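Local coordinates for hypothetical protein TM1010 (Thermotoga maritima, PDB 2F4P), which is of unknown function but carries a cupin domain, a small beta barrel, and pairs with a second copy of itself, at residues V50-F55 / E114-G119; G69-V74 / I118-Q123. One frame throughout, in Å; residues are numbered along the deposited sequence. Where two conformers were deposited one is given.

Both contacts are antiparallel pairings within one sheet of the cupin barrel, and both use strand 115-121: strand 49-55 flanks it in contact 1, strand 70-75 in contact 2. Ile118 and Gly119 belong to both: Gly119 turns its N-H and C=O to Tyr51, and Ile118 turns its own to Ile73 on the other side. Each contact is largely buried, but the chemistry differs. Contact 1, nearer the centre of the chain, carries aromatic and imidazole rings on one face and aliphatic side chains with Asp52 on the other. Contact 2 is dominated by isoleucines facing the second subunit, with a polar end that holds a water. The Tyr51 hydroxyl joins the two by hydrogen bonds to Ser121 and Gln70.

Contact 1 of 2, residues V50-F55 / E114-G119; sequences VYDVVF and ELVHIG
The carbonyl oxygen of His117 takes the backbone N of Val53 at 2.8 Å, almost in line with its C=O bond, and the CA of Asp52 adds a weaker C-H...O contact at 3.5 Å. This is one rung of an antiparallel ladder in the cupin barrel, where strands 50-55 and 115-119 exchange six backbone hydrogen bonds through the pairs Tyr51-Gly119, Val53-His117 and Phe55-Leu115.

The side chains of those pairs share one face of the sheet, on which an unknown ligand lies near Val53. In the conformer given, the Tyr51 ring lies across Gly119, with Gly119 O 3.5 Å from the ring plane and over its centre, an approach consistent with the absence of a side chain there. The tyrosine hydroxyl continues to Ser121 and Gln70. Val53, beta-branched and compact, sets its CB over one face of the imidazole, offset toward the rim. Phe55 meets the same imidazole rim to rim, with the planes only 20° apart and CE1 3.6 Å from His117 NE2. Beside it, Phe55 CD1 touches Leu115 CD2 at 4.1 Å.

On the other face, Val54 and Val116 lie side by side, CG2 to CG2, while Val50 CG1 meets Ile118 CG2 at 3.8 Å near the second subunit. Asp52 and Glu114 are only partly buried, as suits their charge; Glu114 OE2 forms a salt bridge with Arg76.

CG of His117 sits between the backbone N and the carbonyl carbon (chi1 77°), and the ring is turned (chi2 80°) with Ile118 O close to its plane; ND1 donates to that oxygen at 2.9 Å, from above the carbonyl plane.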
# COMPACT_ATOMS: atom_id res chain seq x y z
N VAL A 50 -4.91 -4.78 3.59
CA VAL A 50 -3.55 -4.55 3.09
C VAL A 50 -2.63 -5.62 3.70
O VAL A 50 -2.72 -5.96 4.89
CB VAL A 50 -3.03 -3.13 3.42
CG1 VAL A 50 -1.68 -2.87 2.78
CG2 VAL A 50 -4.02 -2.06 2.99
N TYR A 51 -1.76 -6.17 2.86
CA TYR A 51 -0.84 -7.21 3.30
C TYR A 51 0.48 -7.07 2.58
O TYR A 51 0.58 -6.37 1.57
CB TYR A 51 -1.44 -8.61 3.08
CG TYR A 51 -2.36 -8.63 1.90
CD1 TYR A 51 -3.69 -8.22 2.02
CD2 TYR A 51 -1.88 -9.00 0.66
CE1 TYR A 51 -4.52 -8.19 0.92
CE2 TYR A 51 -2.71 -8.99 -0.45
CZ TYR A 51 -4.02 -8.58 -0.31
OH TYR A 51 -4.79 -8.58 -1.43
N ASP A 52 1.48 -7.71 3.15
CA ASP A 52 2.84 -7.71 2.61
C ASP A 52 3.18 -9.17 2.41
O ASP A 52 3.00 -9.97 3.34
CB ASP A 52 3.79 -7.09 3.62
CG ASP A 52 5.13 -6.69 3.01
OD1 ASP A 52 5.17 -6.29 1.83
OD2 ASP A 52 6.14 -6.77 3.72
N VAL A 53 3.63 -9.53 1.20
CA VAL A 53 3.83 -10.93 0.80
C VAL A 53 5.25 -11.16 0.27
O VAL A 53 5.74 -10.36 -0.55
CB VAL A 53 2.85 -11.36 -0.33
CG1 VAL A 53 2.81 -12.92 -0.47
CG2 VAL A 53 1.47 -10.79 -0.10
N VAL A 54 5.90 -12.24 0.70
CA VAL A 54 7.13 -12.71 0.07
C VAL A 54 6.87 -14.06 -0.58
O VAL A 54 6.40 -14.98 0.10
CB VAL A 54 8.28 -12.91 1.08
CG1 VAL A 54 9.57 -13.32 0.35
CG2 VAL A 54 8.47 -11.66 1.92
N PHE A 55 7.16 -14.16 -1.87
CA PHE A 55 7.14 -15.42 -2.62
C PHE A 55 8.60 -15.81 -2.83
O PHE A 55 9.36 -15.06 -3.46
CB PHE A 55 6.54 -15.26 -4.00
CG PHE A 55 5.07 -14.91 -4.01
CD1 PHE A 55 4.66 -13.60 -3.91
CD2 PHE A 55 4.13 -15.89 -4.16
CE1 PHE A 55 3.30 -13.27 -3.91
CE2 PHE A 55 2.80 -15.59 -4.17
CZ PHE A 55 2.38 -14.25 -4.06
N GLU A 114 13.16 -14.10 -5.73
CA GLU A 114 11.99 -13.87 -4.90
C GLU A 114 11.19 -12.66 -5.41
O GLU A 114 11.72 -11.80 -6.14
CB GLU A 114 12.43 -13.67 -3.45
CG GLU A 114 12.88 -12.26 -3.18
CD GLU A 114 13.64 -12.12 -1.90
OE1 GLU A 114 13.39 -12.91 -0.95
OE2 GLU A 114 14.51 -11.22 -1.87
N LEU A 115 9.93 -12.59 -5.02
CA LEU A 115 9.09 -11.40 -5.24
C LEU A 115 8.52 -10.97 -3.90
O LEU A 115 8.05 -11.81 -3.13
CB LEU A 115 7.95 -11.68 -6.21
CG LEU A 115 6.92 -10.55 -6.40
CD1 LEU A 115 7.47 -9.43 -7.25
CD2 LEU A 115 5.64 -11.11 -6.98
N VAL A 116 8.62 -9.68 -3.61
CA VAL A 116 8.01 -9.09 -2.44
C VAL A 116 7.11 -7.97 -2.90
O VAL A 116 7.53 -7.11 -3.71
CB VAL A 116 9.04 -8.50 -1.46
CG1 VAL A 116 8.36 -7.99 -0.16
CG2 VAL A 116 10.14 -9.53 -1.18
N HIS A 117 5.88 -7.96 -2.39
CA HIS A 117 4.97 -6.91 -2.73
C HIS A 117 3.96 -6.63 -1.62
O HIS A 117 3.68 -7.49 -0.78
CB HIS A 117 4.27 -7.22 -4.08
CG HIS A 117 3.18 -8.23 -3.98
ND1 HIS A 117 1.91 -7.91 -3.53
CD2 HIS A 117 3.15 -9.54 -4.30
CE1 HIS A 117 1.17 -9.00 -3.54
NE2 HIS A 117 1.88 -10.00 -4.02
N ILE A 118 3.45 -5.39 -1.63
CA ILE A 118 2.29 -5.01 -0.86
C ILE A 118 1.07 -5.35 -1.72
O ILE A 118 1.08 -5.19 -2.95
CB ILE A 118 2.31 -3.50 -0.51
CG1 ILE A 118 3.48 -3.19 0.44
CG2 ILE A 118 0.98 -3.05 0.13
CD1 ILE A 118 3.97 -1.77 0.38
N GLY A 119 0.04 -5.91 -1.09
CA GLY A 119 -1.23 -6.14 -1.77
C GLY A 119 -2.33 -5.37 -1.08
O GLY A 119 -2.34 -5.28 0.16

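Contact 2 of 2, residues G69-V74 / I118-Q123; sequences GQILIV and IGISTQ
Ile71 and Ile120 lie side by side, their CB atoms 4.1 Å apart, in the tightly packed half of this contact. Their backbones exchange two hydrogen bonds, the shorter running from Ile120 N to Ile71 O at 2.8 Å. Ile73 forms the equivalent pair of bonds with Ile118. In Ile120, CG1 stands anti to the carbonyl carbon (chi1 -53°) and the chain runs on extended (chi2 169°), where CD1 meets Ile73 CD1 at 4.0 Å. Branched, wholly apolar side chains suit this face because it is covered by the second subunit: Ile120 packs on Ile120 of that subunit and Ile73 on its Phe18.

The pairing joins two neighbouring antiparallel strands of the cupin barrel, and its opposite face carries Gln70, Leu72 and Ser121. Leu72 is buried against His107 and His117. Gln70 extends so that its amide reaches polar partners: besides Tyr51 OH, NE2 bonds to an unknown ligand, and OE1 makes a weak bond with His105.

Toward Gly69 and Thr122 the ladder slackens. Thr122 N reaches Gly69 O only weakly, at 3.3 Å, and a water lies within hydrogen-bonding distance of both backbones, 2.9 Å from Gly69 O and 2.8 Å from Thr122 O. Glycine fits position 69, whose phi of 93° is readily adopted without a side chain. The Thr122 hydroxyl bonds to Gly68 O, while its CG2 touches Ile71 CD1 at 4.0 Å, the two side chains crossing at about a right angle.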
# COMPACT_ATOMS: atom_id res chain seq x y z
N GLY A 69 -11.64 -6.34 -6.55
CA GLY A 69 -10.40 -5.92 -7.18
C GLY A 69 -9.21 -5.98 -6.21
O GLY A 69 -9.35 -6.26 -4.99
N GLN A 70 -8.04 -5.72 -6.77
CA GLN A 70 -6.80 -5.79 -5.99
C GLN A 70 -5.75 -4.90 -6.65
O GLN A 70 -5.76 -4.72 -7.87
CB GLN A 70 -6.36 -7.28 -5.92
CG GLN A 70 -5.05 -7.58 -5.17
CD GLN A 70 -4.74 -9.11 -5.06
OE1 GLN A 70 -4.90 -9.89 -6.04
NE2 GLN A 70 -4.34 -9.53 -3.87
N ILE A 71 -4.86 -4.32 -5.83
CA ILE A 71 -3.75 -3.52 -6.28
C ILE A 71 -2.47 -4.16 -5.71
O ILE A 71 -2.40 -4.42 -4.51
CB ILE A 71 -3.87 -2.06 -5.80
CG1 ILE A 71 -5.07 -1.36 -6.48
CG2 ILE A 71 -2.56 -1.26 -6.09
CD1 ILE A 71 -5.56 -0.16 -5.70
N LEU A 72 -1.48 -4.41 -6.56
CA LEU A 72 -0.17 -4.89 -6.11
C LEU A 72 0.87 -3.79 -6.30
O LEU A 72 0.86 -3.08 -7.31
CB LEU A 72 0.30 -6.10 -6.91
CG LEU A 72 -0.69 -7.23 -7.16
CD1 LEU A 72 0.02 -8.36 -7.88
CD2 LEU A 72 -1.29 -7.72 -5.87
N ILE A 73 1.75 -3.67 -5.31
CA ILE A 73 2.85 -2.72 -5.34
C ILE A 73 4.11 -3.49 -5.03
O ILE A 73 4.28 -3.96 -3.91
CB ILE A 73 2.65 -1.60 -4.30
CG1 ILE A 73 1.32 -0.89 -4.51
CG2 ILE A 73 3.80 -0.64 -4.38
CD1 ILE A 73 0.96 0.08 -3.39
N VAL A 74 4.96 -3.66 -6.04
CA VAL A 74 6.15 -4.49 -5.93
C VAL A 74 7.27 -3.71 -5.28
O VAL A 74 7.62 -2.62 -5.72
CB VAL A 74 6.59 -5.00 -7.32
CG1 VAL A 74 7.80 -5.93 -7.19
CG2 VAL A 74 5.41 -5.68 -8.01
N ILE A 118 3.45 -5.39 -1.63
CA ILE A 118 2.29 -5.01 -0.86
C ILE A 118 1.07 -5.35 -1.72
O ILE A 118 1.08 -5.19 -2.95
CB ILE A 118 2.31 -3.50 -0.51
CG1 ILE A 118 3.48 -3.19 0.44
CG2 ILE A 118 0.98 -3.05 0.13
CD1 ILE A 118 3.97 -1.77 0.38
N GLY A 119 0.04 -5.91 -1.09
CA GLY A 119 -1.23 -6.14 -1.77
C GLY A 119 -2.33 -5.37 -1.08
O GLY A 119 -2.34 -5.28 0.16
N ILE A 120 -3.23 -4.78 -1.87
CA ILE A 120 -4.38 -4.06 -1.35
C ILE A 120 -5.62 -4.73 -1.92
O ILE A 120 -5.80 -4.74 -3.15
CB ILE A 120 -4.34 -2.59 -1.76
CG1 ILE A 120 -3.01 -1.96 -1.38
CG2 ILE A 120 -5.48 -1.82 -1.12
CD1 ILE A 120 -2.76 -0.60 -1.96
N SER A 121 -6.43 -5.34 -1.06
CA SER A 121 -7.74 -5.85 -1.48
C SER A 121 -8.76 -4.70 -1.29
O SER A 121 -9.05 -4.30 -0.18
CB SER A 121 -8.16 -7.05 -0.65
OG SER A 121 -7.25 -8.11 -0.78
N THR A 122 -9.29 -4.21 -2.40
CA THR A 122 -10.20 -3.09 -2.43
C THR A 122 -11.63 -3.59 -2.36
O THR A 122 -11.93 -4.73 -2.77
CB THR A 122 -9.96 -2.26 -3.68
OG1 THR A 122 -10.01 -3.10 -4.85
CG2 THR A 122 -8.59 -1.62 -3.61
N GLN A 123 -12.51 -2.74 -1.86
CA GLN A 123 -13.95 -3.00 -1.84
C GLN A 123 -14.26 -4.38 -1.28
O GLN A 123 -14.97 -5.17 -1.89
CB GLN A 123 -14.53 -2.83 -3.24
CG GLN A 123 -14.32 -1.42 -3.77
CD GLN A 123 -14.66 -1.28 -5.25
OE1 GLN A 123 -15.52 -0.47 -5.60
NE2 GLN A 123 -13.93 -2.03 -6.14
O HOH W 1 -11.05 -7.38 -2.92